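Long-range contact in TetR family transcriptional regulator (Chloroflexus aurantiacus, PDB 3NRG), which probably acts as a DNA-binding transcription factor of the TetR family, recognising a regulatory DNA sequence through a predicted helix-turn-helix motif: residues F88-I99 with I203-E211. Sequence-based numbering, arbitrary orientation.
Sequences FAYLRWLLDVGI and IEQVIDILE
Two isoleucines of 203-211 drive into 88-99 as knobs into holes. Ile207 sits among Phe88, Leu91, Arg92 and Leu95; its chi1 of -61° puts CG1 beside the backbone N, where it meets Arg92 CB, and leaves CG2 anti to that N, against Phe88 CB. Ile207 CD1 comes 3.9 Å from Leu95 CD2. One turn earlier, Ile203 drops between Arg92, Leu95, Asp96 and Ile99, its CD1 meeting Ile99 CD1 tip to tip at 3.8 Å. Leu95 CD2 also touches Val206 CG1, and helix 157-179 adds Phe168 and Val167 to this apolar layer.

The Phe88 ring lies against the other helix, with Glu211 CA over one face, 3.7 Å from the ring centroid in a CH-pi contact. Glu211 CG packs against Phe88 CD2, and its carboxylate goes on to a salt bridge with Arg215. Replacing Phe88 by an alanine would remove the ring, and is likely to leave Glu211 CA and CG without their aromatic partner and open a gap between the helices.

Charge lines one flank. Arg92, bent at chi2 (-93°), gives NH1 to Glu204 OE2 at 3.1 Å, on the anti lone pair; guanidinium and carboxylate planes stand nearly perpendicular. Arg92 NE reaches Asp96 OD2 more weakly at 3.4 Å, completing a salt-bridge network.

Segments 88-99 and 203-211 run roughly antiparallel, their axes 10.0 Å apart at 142°, and join helices 87-104 and 196-214 in the all-helical C-terminal domain of a TetR-family regulator.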
loop_
_atom_site.group_PDB
_atom_site.type_symbol
_atom_site.label_atom_id
_atom_site.label_comp_id
_atom_site.label_asym_id
_atom_site.label_seq_id
_atom_site.Cartn_x
_atom_site.Cartn_y
_atom_site.Cartn_z
ATOM N N PHE A 88 2.234 -3.499 -21.162
ATOM C CA PHE A 88 3.176 -2.532 -20.600
ATOM C C PHE A 88 2.566 -1.152 -20.401
ATOM O O PHE A 88 2.877 -0.485 -19.413
ATOM C CB PHE A 88 4.469 -2.487 -21.417
ATOM C CG PHE A 88 5.219 -3.795 -21.349
ATOM C CD1 PHE A 88 5.894 -4.169 -20.188
ATOM C CD2 PHE A 88 5.174 -4.698 -22.404
ATOM C CE1 PHE A 88 6.528 -5.410 -20.099
ATOM C CE2 PHE A 88 5.833 -5.926 -22.323
ATOM C CZ PHE A 88 6.512 -6.269 -21.174
ATOM N N ALA A 89 1.622 -0.763 -21.276
ATOM C CA ALA A 89 0.895 0.493 -21.123
ATOM C C ALA A 89 -0.037 0.393 -19.909
ATOM O O ALA A 89 -0.188 1.369 -19.167
ATOM C CB ALA A 89 0.100 0.794 -22.375
ATOM N N TYR A 90 -0.591 -0.818 -19.660
ATOM C CA TYR A 90 -1.423 -1.084 -18.490
ATOM C C TYR A 90 -0.583 -1.095 -17.214
ATOM O O TYR A 90 -1.004 -0.535 -16.204
ATOM C CB TYR A 90 -2.193 -2.413 -18.646
ATOM C CG TYR A 90 -2.869 -2.871 -17.368
ATOM C CD1 TYR A 90 -3.976 -2.197 -16.862
ATOM C CD2 TYR A 90 -2.390 -3.967 -16.656
ATOM C CE1 TYR A 90 -4.572 -2.584 -15.663
ATOM C CE2 TYR A 90 -2.986 -4.371 -15.464
ATOM C CZ TYR A 90 -4.081 -3.681 -14.976
ATOM O OH TYR A 90 -4.668 -4.076 -13.807
ATOM N N LEU A 91 0.610 -1.732 -17.259
ATOM C CA LEU A 91 1.520 -1.800 -16.114
ATOM C C LEU A 91 1.976 -0.416 -15.665
ATOM O O LEU A 91 2.102 -0.177 -14.463
ATOM C CB LEU A 91 2.729 -2.701 -16.416
ATOM C CG LEU A 91 2.473 -4.223 -16.380
ATOM C CD1 LEU A 91 3.658 -4.975 -16.904
ATOM C CD2 LEU A 91 2.144 -4.698 -14.974
ATOM N N ARG A 92 2.171 0.514 -16.623
ATOM C CA ARG A 92 2.534 1.906 -16.322
ATOM C C ARG A 92 1.383 2.591 -15.572
ATOM O O ARG A 92 1.627 3.320 -14.612
ATOM C CB ARG A 92 2.885 2.674 -17.620
ATOM C CG ARG A 92 3.485 4.066 -17.386
ATOM C CD ARG A 92 2.425 5.161 -17.384
ATOM N NE ARG A 92 2.938 6.419 -16.840
ATOM C CZ ARG A 92 3.425 7.410 -17.582
ATOM N NH1 ARG A 92 3.468 7.298 -18.905
ATOM N NH2 ARG A 92 3.866 8.520 -17.006
ATOM N N TRP A 93 0.129 2.344 -16.012
ATOM C CA TRP A 93 -1.063 2.872 -15.357
ATOM C C TRP A 93 -1.186 2.299 -13.932
ATOM O O TRP A 93 -1.416 3.054 -12.989
ATOM C CB TRP A 93 -2.323 2.540 -16.189
ATOM C CG TRP A 93 -3.614 2.988 -15.555
ATOM C CD1 TRP A 93 -4.239 4.189 -15.723
ATOM C CD2 TRP A 93 -4.445 2.221 -14.667
ATOM N NE1 TRP A 93 -5.400 4.226 -14.985
ATOM C CE2 TRP A 93 -5.548 3.034 -14.322
ATOM C CE3 TRP A 93 -4.365 0.922 -14.130
ATOM C CZ2 TRP A 93 -6.554 2.600 -13.447
ATOM C CZ3 TRP A 93 -5.361 0.493 -13.267
ATOM C CH2 TRP A 93 -6.443 1.324 -12.938
ATOM N N LEU A 94 -1.004 0.968 -13.782
ATOM C CA LEU A 94 -1.103 0.280 -12.490
ATOM C C LEU A 94 0.017 0.712 -11.522
ATOM O O LEU A 94 -0.216 0.815 -10.312
ATOM C CB LEU A 94 -1.083 -1.243 -12.697
ATOM C CG LEU A 94 -1.432 -2.108 -11.476
ATOM C CD1 LEU A 94 -2.917 -1.928 -11.065
ATOM C CD2 LEU A 94 -1.117 -3.574 -11.749
ATOM N N LEU A 95 1.222 0.970 -12.056
ATOM C CA LEU A 95 2.360 1.445 -11.263
ATOM C C LEU A 95 2.083 2.866 -10.759
ATOM O O LEU A 95 2.325 3.161 -9.589
ATOM C CB LEU A 95 3.649 1.404 -12.115
ATOM C CG LEU A 95 4.980 1.673 -11.401
ATOM C CD1 LEU A 95 5.140 0.799 -10.163
ATOM C CD2 LEU A 95 6.144 1.450 -12.345
ATOM N N ASP A 96 1.502 3.717 -11.632
ATOM C CA ASP A 96 1.127 5.093 -11.313
ATOM C C ASP A 96 0.046 5.133 -10.214
ATOM O O ASP A 96 0.165 5.913 -9.269
ATOM C CB ASP A 96 0.624 5.805 -12.575
ATOM C CG ASP A 96 1.169 7.203 -12.754
ATOM O OD1 ASP A 96 0.865 8.076 -11.899
ATOM O OD2 ASP A 96 1.835 7.451 -13.785
ATOM N N VAL A 97 -0.992 4.271 -10.333
ATOM C CA VAL A 97 -2.076 4.171 -9.347
ATOM C C VAL A 97 -1.528 3.779 -7.956
ATOM O O VAL A 97 -1.836 4.442 -6.961
ATOM C CB VAL A 97 -3.195 3.199 -9.827
ATOM C CG1 VAL A 97 -4.139 2.832 -8.685
ATOM C CG2 VAL A 97 -3.971 3.797 -10.996
ATOM N N GLY A 98 -0.706 2.726 -7.917
ATOM C CA GLY A 98 -0.089 2.240 -6.686
ATOM C C GLY A 98 0.712 3.306 -5.968
ATOM O O GLY A 98 0.623 3.438 -4.746
ATOM N N ILE A 99 1.469 4.103 -6.737
ATOM C CA ILE A 99 2.280 5.204 -6.219
ATOM C C ILE A 99 1.381 6.375 -5.732
ATOM O O ILE A 99 1.649 6.955 -4.674
ATOM C CB ILE A 99 3.333 5.630 -7.294
ATOM C CG1 ILE A 99 4.426 4.522 -7.457
ATOM C CG2 ILE A 99 3.967 6.980 -6.959
ATOM C CD1 ILE A 99 5.221 4.554 -8.799
ATOM N N ILE A 203 9.094 6.465 -13.673
ATOM C CA ILE A 203 8.058 5.455 -13.903
ATOM C C ILE A 203 8.118 4.945 -15.349
ATOM O O ILE A 203 8.101 3.731 -15.564
ATOM C CB ILE A 203 6.652 5.996 -13.509
ATOM C CG1 ILE A 203 6.567 6.219 -11.975
ATOM C CG2 ILE A 203 5.528 5.056 -13.992
ATOM C CD1 ILE A 203 5.486 7.202 -11.535
ATOM N N GLU A 204 8.284 5.872 -16.333
ATOM C CA GLU A 204 8.413 5.515 -17.753
ATOM C C GLU A 204 9.712 4.734 -18.013
ATOM O O GLU A 204 9.684 3.722 -18.712
ATOM C CB GLU A 204 8.345 6.765 -18.643
ATOM C CG GLU A 204 6.970 7.416 -18.689
ATOM C CD GLU A 204 6.881 8.702 -19.495
ATOM O OE1 GLU A 204 7.929 9.177 -19.995
ATOM O OE2 GLU A 204 5.757 9.243 -19.618
ATOM N N GLN A 205 10.840 5.182 -17.405
ATOM C CA GLN A 205 12.142 4.503 -17.495
ATOM C C GLN A 205 12.046 3.060 -16.974
ATOM O O GLN A 205 12.551 2.145 -17.620
ATOM C CB GLN A 205 13.206 5.279 -16.709
ATOM C CG GLN A 205 13.947 6.324 -17.535
ATOM C CD GLN A 205 15.213 5.782 -18.177
ATOM O OE1 GLN A 205 15.621 4.634 -17.964
ATOM N NE2 GLN A 205 15.896 6.624 -18.923
ATOM N N VAL A 206 11.360 2.863 -15.819
ATOM C CA VAL A 206 11.160 1.542 -15.204
ATOM C C VAL A 206 10.399 0.606 -16.148
ATOM O O VAL A 206 10.832 -0.528 -16.366
ATOM C CB VAL A 206 10.470 1.655 -13.815
ATOM C CG1 VAL A 206 9.873 0.321 -13.382
ATOM C CG2 VAL A 206 11.435 2.178 -12.765
ATOM N N ILE A 207 9.286 1.092 -16.732
ATOM C CA ILE A 207 8.477 0.313 -17.678
ATOM C C ILE A 207 9.277 -0.024 -18.952
ATOM O O ILE A 207 9.209 -1.161 -19.426
ATOM C CB ILE A 207 7.114 1.021 -17.976
ATOM C CG1 ILE A 207 6.257 1.186 -16.681
ATOM C CG2 ILE A 207 6.323 0.309 -19.085
ATOM C CD1 ILE A 207 5.852 -0.161 -15.925
ATOM N N ASP A 208 10.091 0.942 -19.460
ATOM C CA ASP A 208 10.939 0.732 -20.648
ATOM C C ASP A 208 11.921 -0.420 -20.433
ATOM O O ASP A 208 12.103 -1.242 -21.331
ATOM C CB ASP A 208 11.703 2.021 -21.020
ATOM C CG ASP A 208 10.835 3.149 -21.560
ATOM O OD1 ASP A 208 9.632 2.911 -21.802
ATOM O OD2 ASP A 208 11.365 4.270 -21.741
ATOM N N ILE A 209 12.541 -0.492 -19.232
ATOM C CA ILE A 209 13.482 -1.558 -18.884
ATOM C C ILE A 209 12.766 -2.920 -18.873
ATOM O O ILE A 209 13.241 -3.870 -19.505
ATOM C CB ILE A 209 14.214 -1.251 -17.537
ATOM C CG1 ILE A 209 15.094 0.022 -17.663
ATOM C CG2 ILE A 209 15.056 -2.473 -17.054
ATOM C CD1 ILE A 209 15.448 0.709 -16.311
ATOM N N LEU A 210 11.585 -2.989 -18.217
ATOM C CA LEU A 210 10.792 -4.222 -18.133
ATOM C C LEU A 210 10.248 -4.641 -19.502
ATOM O O LEU A 210 10.212 -5.836 -19.811
ATOM C CB LEU A 210 9.642 -4.059 -17.125
ATOM C CG LEU A 210 10.047 -3.751 -15.663
ATOM C CD1 LEU A 210 8.862 -3.275 -14.866
ATOM C CD2 LEU A 210 10.690 -4.958 -14.994
ATOM N N GLU A 211 9.868 -3.649 -20.342
ATOM C CA GLU A 211 9.355 -3.893 -21.690
ATOM C C GLU A 211 10.432 -4.509 -22.592
ATOM O O GLU A 211 10.189 -5.550 -23.204
ATOM C CB GLU A 211 8.799 -2.597 -22.300
ATOM C CG GLU A 211 8.088 -2.797 -23.628
ATOM C CD GLU A 211 7.591 -1.524 -24.281
ATOM O OE1 GLU A 211 8.215 -0.459 -24.071
ATOM O OE2 GLU A 211 6.608 -1.604 -25.050
#